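Local coordinates for polyphosphate kinase (Porphyromonas gingivalis, PDB 2O8R), which probably catalyses the reversible transfer of the terminal phosphate of ATP onto a growing long-chain polyphosphate, at residues A[458-464]-A[476-481]; A[268-274]-A[293-299]; A[648-654]-A[673-678]. The protein carries 3 engineered substitutions. All coordinates share one frame; numbering follows the deposited sequence.

Interaction 1 (A[458-464]-A[476-481]); sequences IALLSTG and DTTLMT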
loop_
_atom_site.group_PDB
_atom_site.type_symbol
_atom_site.label_atom_id
_atom_site.label_comp_id
_atom_site.label_asym_id
_atom_site.label_seq_id
_atom_site.Cartn_x
_atom_site.Cartn_y
_atom_site.Cartn_z
ATOM N N ILE A 458 -22.751 0.003 25.254
ATOM C CA ILE A 458 -23.028 -0.795 24.065
ATOM C C ILE A 458 -21.909 -1.805 23.834
ATOM O O ILE A 458 -20.729 -1.456 23.823
ATOM C CB ILE A 458 -23.155 0.089 22.801
ATOM C CG1 ILE A 458 -24.297 1.092 22.937
ATOM C CG2 ILE A 458 -23.420 -0.762 21.602
ATOM C CD1 ILE A 458 -24.324 2.161 21.845
ATOM N N ALA A 459 -22.289 -3.059 23.658
ATOM C CA ALA A 459 -21.337 -4.076 23.271
ATOM C C ALA A 459 -21.606 -4.473 21.835
ATOM O O ALA A 459 -22.757 -4.685 21.449
ATOM C CB ALA A 459 -21.436 -5.296 24.197
ATOM N N LEU A 460 -20.539 -4.552 21.044
ATOM C CA LEU A 460 -20.603 -5.080 19.686
ATOM C C LEU A 460 -19.827 -6.382 19.660
ATOM O O LEU A 460 -18.664 -6.397 20.055
ATOM C CB LEU A 460 -19.952 -4.092 18.726
ATOM C CG LEU A 460 -20.754 -2.976 18.065
ATOM C CD1 LEU A 460 -21.737 -2.344 19.007
ATOM C CD2 LEU A 460 -19.801 -1.933 17.516
ATOM N N LEU A 461 -20.476 -7.469 19.234
ATOM C CA LEU A 461 -19.855 -8.814 19.147
ATOM C C LEU A 461 -20.073 -9.435 17.794
ATOM O O LEU A 461 -21.133 -9.269 17.198
ATOM C CB LEU A 461 -20.405 -9.767 20.193
ATOM C CG LEU A 461 -20.056 -9.362 21.617
ATOM C CD1 LEU A 461 -21.205 -8.546 22.243
ATOM C CD2 LEU A 461 -19.774 -10.614 22.406
ATOM N N SER A 462 -19.086 -10.185 17.318
ATOM C CA SER A 462 -19.044 -10.516 15.902
ATOM C C SER A 462 -18.342 -11.814 15.559
ATOM O O SER A 462 -17.434 -12.249 16.271
ATOM C CB SER A 462 -18.346 -9.395 15.154
ATOM O OG SER A 462 -18.448 -9.622 13.765
ATOM N N THR A 463 -18.744 -12.401 14.438
ATOM C CA THR A 463 -18.133 -13.632 13.938
ATOM C C THR A 463 -16.866 -13.372 13.133
ATOM O O THR A 463 -16.080 -14.287 12.911
ATOM C CB THR A 463 -19.108 -14.436 13.077
ATOM O OG1 THR A 463 -19.459 -13.673 11.916
ATOM C CG2 THR A 463 -20.357 -14.732 13.868
ATOM N N GLY A 464 -16.677 -12.131 12.689
ATOM C CA GLY A 464 -15.424 -11.720 12.068
ATOM C C GLY A 464 -15.024 -10.294 12.400
ATOM O O GLY A 464 -15.611 -9.667 13.274
ATOM N N ASP A 476 -20.544 -12.465 7.452
ATOM C CA ASP A 476 -20.327 -12.487 8.902
ATOM C C ASP A 476 -21.550 -11.958 9.644
ATOM O O ASP A 476 -22.431 -11.318 9.047
ATOM C CB ASP A 476 -19.123 -11.625 9.282
ATOM C CG ASP A 476 -17.822 -12.358 9.172
ATOM O OD1 ASP A 476 -17.718 -13.479 9.703
ATOM O OD2 ASP A 476 -16.893 -11.796 8.562
ATOM N N THR A 477 -21.582 -12.185 10.955
ATOM C CA THR A 477 -22.719 -11.763 11.765
ATOM C C THR A 477 -22.311 -10.949 13.005
ATOM O O THR A 477 -21.400 -11.324 13.757
ATOM C CB THR A 477 -23.563 -12.976 12.142
ATOM O OG1 THR A 477 -23.976 -13.640 10.939
ATOM C CG2 THR A 477 -24.793 -12.551 12.911
ATOM N N THR A 478 -22.983 -9.819 13.196
ATOM C CA THR A 478 -22.657 -8.898 14.271
ATOM C C THR A 478 -23.889 -8.599 15.124
ATOM O O THR A 478 -24.948 -8.231 14.597
ATOM C CB THR A 478 -22.098 -7.584 13.705
ATOM O OG1 THR A 478 -20.839 -7.841 13.068
ATOM C CG2 THR A 478 -21.902 -6.560 14.810
ATOM N N LEU A 479 -23.732 -8.775 16.437
ATOM C CA LEU A 479 -24.741 -8.416 17.412
ATOM C C LEU A 479 -24.414 -7.076 18.034
ATOM O O LEU A 479 -23.286 -6.839 18.442
ATOM C CB LEU A 479 -24.785 -9.456 18.530
ATOM C CG LEU A 479 -25.808 -9.153 19.627
ATOM C CD1 LEU A 479 -27.210 -9.202 19.043
ATOM C CD2 LEU A 479 -25.668 -10.104 20.803
HETATM N N MSE A 480 -25.409 -6.203 18.127
HETATM C CA MSE A 480 -25.230 -4.933 18.810
HETATM C C MSE A 480 -26.244 -4.848 19.933
HETATM O O MSE A 480 -27.448 -4.879 19.691
HETATM C CB MSE A 480 -25.373 -3.782 17.821
HETATM C CG MSE A 480 -24.286 -3.821 16.775
HETATM SE SE MSE A 480 -24.440 -2.508 15.349
HETATM C CE MSE A 480 -23.588 -0.976 16.180
ATOM N N THR A 481 -25.755 -4.764 21.166
ATOM C CA THR A 481 -26.621 -4.890 22.342
ATOM C C THR A 481 -26.267 -3.881 23.413
ATOM O O THR A 481 -25.103 -3.467 23.541
ATOM C CB THR A 481 -26.562 -6.310 22.970
ATOM O OG1 THR A 481 -27.715 -6.523 23.783
ATOM C CG2 THR A 481 -25.327 -6.484 23.849
#

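Interaction 2 (A[268-274]-A[293-299]); sequences RFMYDGR and EAIRSGN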
loop_
_atom_site.group_PDB
_atom_site.type_symbol
_atom_site.label_atom_id
_atom_site.label_comp_id
_atom_site.label_asym_id
_atom_site.label_seq_id
_atom_site.Cartn_x
_atom_site.Cartn_y
_atom_site.Cartn_z
ATOM N N ARG A 268 8.032 -26.783 -2.206
ATOM C CA ARG A 268 7.562 -27.125 -3.531
ATOM C C ARG A 268 8.564 -26.614 -4.561
ATOM O O ARG A 268 9.159 -25.547 -4.379
ATOM C CB ARG A 268 6.187 -26.483 -3.749
ATOM C CG ARG A 268 5.438 -26.947 -4.973
ATOM C CD ARG A 268 3.942 -26.698 -4.836
ATOM N NE ARG A 268 3.580 -25.285 -4.891
ATOM C CZ ARG A 268 2.327 -24.837 -4.858
ATOM N NH1 ARG A 268 1.319 -25.689 -4.761
ATOM N NH2 ARG A 268 2.077 -23.538 -4.923
ATOM N N PHE A 269 8.780 -27.396 -5.614
ATOM C CA PHE A 269 9.422 -26.890 -6.823
ATOM C C PHE A 269 8.632 -27.364 -8.033
ATOM O O PHE A 269 8.667 -28.532 -8.397
ATOM C CB PHE A 269 10.889 -27.310 -6.924
ATOM C CG PHE A 269 11.601 -26.721 -8.116
ATOM C CD1 PHE A 269 12.239 -25.494 -8.016
ATOM C CD2 PHE A 269 11.616 -27.385 -9.342
ATOM C CE1 PHE A 269 12.885 -24.942 -9.115
ATOM C CE2 PHE A 269 12.255 -26.844 -10.438
ATOM C CZ PHE A 269 12.890 -25.617 -10.330
HETATM N N MSE A 270 7.926 -26.438 -8.659
HETATM C CA MSE A 270 6.944 -26.767 -9.673
HETATM C C MSE A 270 7.447 -26.295 -11.027
HETATM O O MSE A 270 8.023 -25.213 -11.134
HETATM C CB MSE A 270 5.639 -26.074 -9.301
HETATM C CG MSE A 270 4.452 -26.319 -10.198
HETATM SE SE MSE A 270 3.115 -25.038 -9.617
HETATM C CE MSE A 270 1.769 -25.209 -11.024
ATOM N N TYR A 271 7.243 -27.106 -12.058
ATOM C CA TYR A 271 7.772 -26.776 -13.379
ATOM C C TYR A 271 6.925 -27.357 -14.491
ATOM O O TYR A 271 6.234 -28.357 -14.300
ATOM C CB TYR A 271 9.217 -27.260 -13.529
ATOM C CG TYR A 271 9.385 -28.752 -13.366
ATOM C CD1 TYR A 271 9.370 -29.593 -14.471
ATOM C CD2 TYR A 271 9.562 -29.320 -12.107
ATOM C CE1 TYR A 271 9.522 -30.958 -14.332
ATOM C CE2 TYR A 271 9.709 -30.688 -11.952
ATOM C CZ TYR A 271 9.689 -31.503 -13.070
ATOM O OH TYR A 271 9.838 -32.865 -12.929
ATOM N N ASP A 272 7.003 -26.715 -15.653
ATOM C CA ASP A 272 6.312 -27.140 -16.858
ATOM C C ASP A 272 6.800 -28.525 -17.277
ATOM O O ASP A 272 7.971 -28.715 -17.589
ATOM C CB ASP A 272 6.524 -26.081 -17.951
ATOM C CG ASP A 272 6.497 -26.647 -19.356
ATOM O OD1 ASP A 272 5.586 -27.437 -19.695
ATOM O OD2 ASP A 272 7.393 -26.266 -20.136
ATOM N N GLY A 273 5.875 -29.481 -17.276
ATOM C CA GLY A 273 6.171 -30.905 -17.454
ATOM C C GLY A 273 6.943 -31.347 -18.688
ATOM O O GLY A 273 7.492 -32.448 -18.712
ATOM N N ARG A 274 6.994 -30.491 -19.708
ATOM C CA ARG A 274 7.798 -30.754 -20.900
ATOM C C ARG A 274 9.294 -30.720 -20.581
ATOM O O ARG A 274 10.110 -31.055 -21.435
ATOM C CB ARG A 274 7.503 -29.722 -21.998
ATOM C CG ARG A 274 6.096 -29.749 -22.561
ATOM C CD ARG A 274 5.769 -28.465 -23.325
ATOM N NE ARG A 274 6.017 -28.572 -24.764
ATOM C CZ ARG A 274 5.089 -28.878 -25.673
ATOM N NH1 ARG A 274 3.835 -29.117 -25.300
ATOM N NH2 ARG A 274 5.414 -28.945 -26.962
ATOM N N GLU A 293 10.088 -33.046 -3.916
ATOM C CA GLU A 293 9.494 -31.702 -3.908
ATOM C C GLU A 293 9.197 -31.196 -5.324
ATOM O O GLU A 293 8.435 -30.239 -5.501
ATOM C CB GLU A 293 10.422 -30.712 -3.202
ATOM C CG GLU A 293 11.022 -31.224 -1.906
ATOM C CD GLU A 293 12.315 -30.514 -1.539
ATOM O OE1 GLU A 293 13.111 -30.200 -2.451
ATOM O OE2 GLU A 293 12.543 -30.280 -0.334
ATOM N N ALA A 294 9.808 -31.838 -6.322
ATOM C CA ALA A 294 9.607 -31.475 -7.722
ATOM C C ALA A 294 8.299 -32.040 -8.266
ATOM O O ALA A 294 8.115 -33.253 -8.322
ATOM C CB ALA A 294 10.785 -31.931 -8.577
ATOM N N ILE A 295 7.391 -31.148 -8.649
ATOM C CA ILE A 295 6.113 -31.540 -9.226
ATOM C C ILE A 295 6.004 -30.990 -10.635
ATOM O O ILE A 295 5.922 -29.779 -10.830
ATOM C CB ILE A 295 4.919 -30.993 -8.417
ATOM C CG1 ILE A 295 5.216 -31.016 -6.918
ATOM C CG2 ILE A 295 3.647 -31.769 -8.758
ATOM C CD1 ILE A 295 4.166 -30.329 -6.085
ATOM N N ARG A 296 6.012 -31.876 -11.622
ATOM C CA ARG A 296 5.789 -31.443 -12.990
ATOM C C ARG A 296 4.321 -31.106 -13.211
ATOM O O ARG A 296 3.435 -31.889 -12.875
ATOM C CB ARG A 296 6.305 -32.452 -14.023
ATOM C CG ARG A 296 6.639 -33.843 -13.504
ATOM C CD ARG A 296 7.308 -34.667 -14.605
ATOM N NE ARG A 296 6.673 -34.420 -15.900
ATOM C CZ ARG A 296 5.621 -35.089 -16.370
ATOM N NH1 ARG A 296 5.075 -36.074 -15.664
ATOM N NH2 ARG A 296 5.115 -34.775 -17.555
ATOM N N SER A 297 4.074 -29.918 -13.747
ATOM C CA SER A 297 2.718 -29.468 -13.980
ATOM C C SER A 297 2.565 -28.877 -15.375
ATOM O O SER A 297 3.384 -29.125 -16.262
ATOM C CB SER A 297 2.308 -28.441 -12.931
ATOM O OG SER A 297 3.009 -27.239 -13.142
ATOM N N GLY A 298 1.510 -28.087 -15.549
ATOM C CA GLY A 298 1.148 -27.540 -16.845
ATOM C C GLY A 298 2.054 -26.433 -17.328
ATOM O O GLY A 298 3.103 -26.156 -16.742
ATOM N N ASN A 299 1.631 -25.789 -18.403
ATOM C CA ASN A 299 2.497 -24.883 -19.143
ATOM C C ASN A 299 2.594 -23.458 -18.587
ATOM O O ASN A 299 3.525 -22.722 -18.927
ATOM C CB ASN A 299 2.052 -24.850 -20.595
ATOM C CG ASN A 299 3.144 -24.432 -21.507
ATOM O OD1 ASN A 299 3.211 -23.275 -21.909
ATOM N ND2 ASN A 299 4.032 -25.366 -21.838
#

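Interaction 3 (A[648-654]-A[673-678]); sequences IQLRDNI and EKPVRA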
loop_
_atom_site.group_PDB
_atom_site.type_symbol
_atom_site.label_atom_id
_atom_site.label_comp_id
_atom_site.label_asym_id
_atom_site.label_seq_id
_atom_site.Cartn_x
_atom_site.Cartn_y
_atom_site.Cartn_z
ATOM N N ILE A 648 -32.642 -21.425 5.523
ATOM C CA ILE A 648 -32.346 -21.103 4.125
ATOM C C ILE A 648 -31.059 -21.799 3.663
ATOM O O ILE A 648 -31.033 -22.408 2.597
ATOM C CB ILE A 648 -32.244 -19.601 3.885
ATOM C CG1 ILE A 648 -33.549 -18.926 4.309
ATOM C CG2 ILE A 648 -31.918 -19.332 2.428
ATOM C CD1 ILE A 648 -33.651 -17.467 3.976
ATOM N N GLN A 649 -30.002 -21.746 4.472
ATOM C CA GLN A 649 -28.779 -22.419 4.065
ATOM C C GLN A 649 -28.994 -23.928 3.896
ATOM O O GLN A 649 -28.553 -24.505 2.902
ATOM C CB GLN A 649 -27.594 -22.089 4.986
ATOM C CG GLN A 649 -27.246 -20.602 5.033
ATOM C CD GLN A 649 -25.800 -20.331 5.426
ATOM O OE1 GLN A 649 -25.199 -21.079 6.200
ATOM N NE2 GLN A 649 -25.236 -19.252 4.891
ATOM N N LEU A 650 -29.709 -24.555 4.829
ATOM C CA LEU A 650 -29.933 -26.014 4.771
ATOM C C LEU A 650 -30.893 -26.426 3.670
ATOM O O LEU A 650 -31.024 -27.614 3.380
ATOM C CB LEU A 650 -30.447 -26.557 6.102
ATOM C CG LEU A 650 -29.443 -26.624 7.245
ATOM C CD1 LEU A 650 -30.199 -27.064 8.473
ATOM C CD2 LEU A 650 -28.267 -27.568 6.922
ATOM N N ARG A 651 -31.554 -25.436 3.071
ATOM C CA ARG A 651 -32.510 -25.648 1.993
ATOM C C ARG A 651 -31.840 -25.473 0.626
ATOM O O ARG A 651 -32.396 -25.917 -0.391
ATOM C CB ARG A 651 -33.683 -24.673 2.142
ATOM C CG ARG A 651 -35.005 -25.117 1.516
ATOM C CD ARG A 651 -36.086 -24.031 1.655
ATOM N NE ARG A 651 -36.097 -23.463 3.003
ATOM C CZ ARG A 651 -36.558 -22.252 3.305
ATOM N NH1 ARG A 651 -37.057 -21.472 2.353
ATOM N NH2 ARG A 651 -36.516 -21.817 4.557
ATOM N N ASP A 652 -30.654 -24.837 0.616
ATOM C CA ASP A 652 -29.867 -24.596 -0.610
ATOM C C ASP A 652 -29.680 -25.844 -1.446
ATOM O O ASP A 652 -29.056 -26.808 -0.997
ATOM C CB ASP A 652 -28.476 -24.047 -0.280
ATOM C CG ASP A 652 -27.662 -23.678 -1.541
ATOM O OD1 ASP A 652 -27.339 -22.494 -1.697
ATOM O OD2 ASP A 652 -27.346 -24.549 -2.384
ATOM N N ASN A 653 -30.198 -25.811 -2.667
ATOM C CA ASN A 653 -29.954 -26.887 -3.639
ATOM C C ASN A 653 -29.104 -26.492 -4.847
ATOM O O ASN A 653 -29.092 -27.227 -5.834
ATOM C CB ASN A 653 -31.278 -27.462 -4.152
ATOM C CG ASN A 653 -32.282 -26.390 -4.519
ATOM O OD1 ASN A 653 -31.928 -25.241 -4.761
ATOM N ND2 ASN A 653 -33.548 -26.762 -4.556
ATOM N N ILE A 654 -28.416 -25.346 -4.793
ATOM C CA ILE A 654 -27.619 -24.909 -5.951
ATOM C C ILE A 654 -26.108 -24.928 -5.713
ATOM O O ILE A 654 -25.363 -25.398 -6.555
ATOM C CB ILE A 654 -28.126 -23.567 -6.571
ATOM C CG1 ILE A 654 -29.127 -23.862 -7.668
ATOM C CG2 ILE A 654 -27.023 -22.822 -7.268
ATOM C CD1 ILE A 654 -30.515 -23.935 -7.197
ATOM N N GLU A 673 -37.750 -29.824 -6.370
ATOM C CA GLU A 673 -38.026 -28.626 -5.574
ATOM C C GLU A 673 -37.630 -27.363 -6.335
ATOM O O GLU A 673 -36.881 -27.427 -7.306
ATOM C CB GLU A 673 -37.351 -28.697 -4.198
ATOM C CG GLU A 673 -35.857 -28.956 -4.249
ATOM C CD GLU A 673 -35.340 -29.756 -3.060
ATOM O OE1 GLU A 673 -35.968 -30.784 -2.716
ATOM O OE2 GLU A 673 -34.292 -29.373 -2.488
ATOM N N LYS A 674 -38.163 -26.221 -5.910
ATOM C CA LYS A 674 -37.815 -24.967 -6.549
ATOM C C LYS A 674 -36.389 -24.645 -6.147
ATOM O O LYS A 674 -35.993 -24.900 -5.007
ATOM C CB LYS A 674 -38.790 -23.829 -6.190
ATOM C CG LYS A 674 -38.719 -23.330 -4.757
ATOM C CD LYS A 674 -39.327 -21.940 -4.592
ATOM C CE LYS A 674 -38.256 -20.864 -4.530
ATOM N NZ LYS A 674 -38.860 -19.528 -4.281
ATOM N N PRO A 675 -35.598 -24.150 -7.106
ATOM C CA PRO A 675 -34.210 -23.743 -6.918
ATOM C C PRO A 675 -34.033 -22.685 -5.839
ATOM O O PRO A 675 -34.769 -21.690 -5.783
ATOM C CB PRO A 675 -33.825 -23.173 -8.283
ATOM C CG PRO A 675 -35.106 -22.925 -8.978
ATOM C CD PRO A 675 -36.017 -23.986 -8.505
ATOM N N VAL A 676 -33.071 -22.931 -4.967
ATOM C CA VAL A 676 -32.748 -21.993 -3.913
ATOM C C VAL A 676 -31.245 -21.992 -3.714
ATOM O O VAL A 676 -30.634 -23.033 -3.435
ATOM C CB VAL A 676 -33.515 -22.288 -2.584
ATOM C CG1 VAL A 676 -33.697 -23.746 -2.376
ATOM C CG2 VAL A 676 -32.813 -21.665 -1.376
ATOM N N ARG A 677 -30.649 -20.823 -3.924
ATOM C CA ARG A 677 -29.269 -20.620 -3.547
ATOM C C ARG A 677 -29.214 -19.611 -2.399
ATOM O O ARG A 677 -29.751 -18.487 -2.469
ATOM C CB ARG A 677 -28.382 -20.296 -4.754
ATOM C CG ARG A 677 -27.739 -18.969 -4.770
ATOM C CD ARG A 677 -26.575 -18.945 -5.744
ATOM N NE ARG A 677 -25.758 -17.754 -5.521
ATOM C CZ ARG A 677 -26.073 -16.541 -5.958
ATOM N NH1 ARG A 677 -27.183 -16.355 -6.658
ATOM N NH2 ARG A 677 -25.277 -15.512 -5.698
ATOM N N ALA A 678 -28.596 -20.069 -1.316
ATOM C CA ALA A 678 -28.720 -19.430 -0.023
ATOM C C ALA A 678 -28.297 -17.963 -0.024
ATOM O O ALA A 678 -28.922 -17.145 0.649
ATOM C CB ALA A 678 -27.963 -20.230 1.038
#

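Interaction 1 (A[458-464]-A[476-481])
Strands 458-462 and 476-481 form an antiparallel hairpin, their axes 163° apart, in which Ala459-Thr481 and Leu461-Leu479 are the hydrogen-bonded pairs and Leu460-Met480 and Ser462-Thr478 the non-hydrogen-bonded ones. On the face of the latter two pairs, Leu460 and the selenomethionine Met480 run side by side, with Leu460 CD1 3.6 Å from Met480 CE. Further along, Thr478 OG1 donates to Ser462 OG (3.1 Å), which in turn donates to Gly464 O. Just past the strand, Thr463 is gripped three ways. Its backbone N gives to Thr477 O, its OG1 accepts the Thr477 N-H at 2.8 Å, and the same hydroxyl donates to Asp476 OD1 at 2.8 Å. OG1 sits between the backbone N and carbonyl carbon of Thr463 (chi1 63°), which aims it at both partners. Asp476 OD1 also hydrogen-bonds His597, a predicted ATP-binding residue, so this hydroxyl is a second-shell contact of the probable nucleotide site. The hairpin is buried within C-terminal domain 1: helix 484-497 packs on Ala459, Leu461 and Thr481, helix 355-365 packs on Leu460 and Met480, and strands 442-447 and 345-349 continue the sheet beyond 457-462 and 474-481, respectively.

Interaction 2 (A[268-274]-A[293-299])
Tyr271 and Arg296 meet across two parallel strands, 268-272 and 294-297, with the alkyl part of the arginine laid against the tyrosine ring. Arg296 CA stands over one ring face, 4.0 Å from the centroid and 14° off the normal, a CH-pi contact, while CB lies close to CE1 and CZ. The arginine chain then passes the phenol, its CG 3.4 Å from Tyr271 OH. The two side chains are angled to each other, ring and guanidinium planes 54° apart. Tyr271 CG is placed between its own backbone N and carbonyl carbon (chi1 60°), which swings the ring across toward the neighbouring strand and sets its edge, at CE2, 3.8 Å from Ala294 CB. Beyond the bend at chi3, the guanidinium turns its edge toward Gly273 O, with NH2 3.5 Å away. Ser297 helps to set the register: its N donates to Tyr271 O at 2.7 Å, and its O accepts from Gly273 N. Ser297 OG lies against Met270, a selenomethionine whose extended chain brings CE alongside. Ile295, on the same face as Met270, lays CD1 3.8 Å from Arg268 CG; the charged end of Arg268 goes on to a salt bridge with Glu50. The strands are joined through helix 277-283 as a beta-alpha-beta unit of the middle domain, with Leu280 packed on Tyr271 and Ala294. The chemistry thus divides the work: backbone bonds set the alignment, while an aromatic ring and the aliphatic part of an arginine do much of the packing on the Tyr271 face, and the arginine's charged group remains at the exposed margin.

Interaction 3 (A[648-654]-A[673-678])
Asn653 and Val676 cross at about a right angle, and the amide of Asn653 works as a two-sided clamp on the loop 673-678. Its OD1 takes the Val676 N-H at 2.6 Å, in the amide plane and on a lone pair. Its ND2 donates to Lys674 O at 3.1 Å, the acceptor lying in the amide plane although the donor stands 47° above the plane of that carbonyl. Asn653 CG is tucked between its own backbone N and carbonyl carbon (chi1 45°), a setting that turns the amide in against the loop. The backbone adds a return bond, Asn653 N to Val676 O at 2.9 Å, and Val676 CG1 lies against Asn653 OD1 and Arg651 O. Glu673 slides past Asn653 in the opposite direction and offers OE2 to ND2 in a weak bond only. Asp652 reaches the other end of the loop: CG lies anti to the backbone N (chi1 -176°), which extends the carboxylate toward the start of helix 678-691, and OD1 receives Ala678 N at 2.8 Å on its anti side. OD2 accepts from Ile654 N, closing an Asx turn as the chain leaves helix 636-651, and from the backbone N of Lys655 and Ala656. Ile654 and Pro675 lie side by side, CD1 of the isoleucine 3.6 Å from CB of the proline, and Ile654 CB and CG2 lean on Arg677 CB. Ala678 CB rests on Gln649 CA at 3.8 Å. The extended side chain of Arg677 carries its guanidinium off to a salt bridge with Asp592. Asp652 meets helix 678-691 at its positive end, which would probably favour the charged carboxylate; the adjacent carboxylate of Asp652 and amide of Asn653 thus join the region following one helix to the start of the next.

How the interactions relate
Along the chain interaction 2 comes first, then interaction 1, then interaction 3, and each lies in a different domain: the middle domain, C-terminal domain 1 and C-terminal domain 2. Interaction 2 stands apart, its centre about 45 Å from that of interaction 1 and about 40 Å from that of interaction 3. Interactions 1 and 3 are closer, about 26 Å between centres and about 8 Å between nearest atoms, without touching. Strand 595-596 bridges them: it pairs with strand 474-481, and its Glu596 hydrogen-bonds Gln649. Asp476 hydrogen-bonds the adjoining His597, predicted to bind ATP, and interaction 3 is near the same region, the Gln649 side chain being about 9 Å from that of Arg570 and about 10 Å from that of His597.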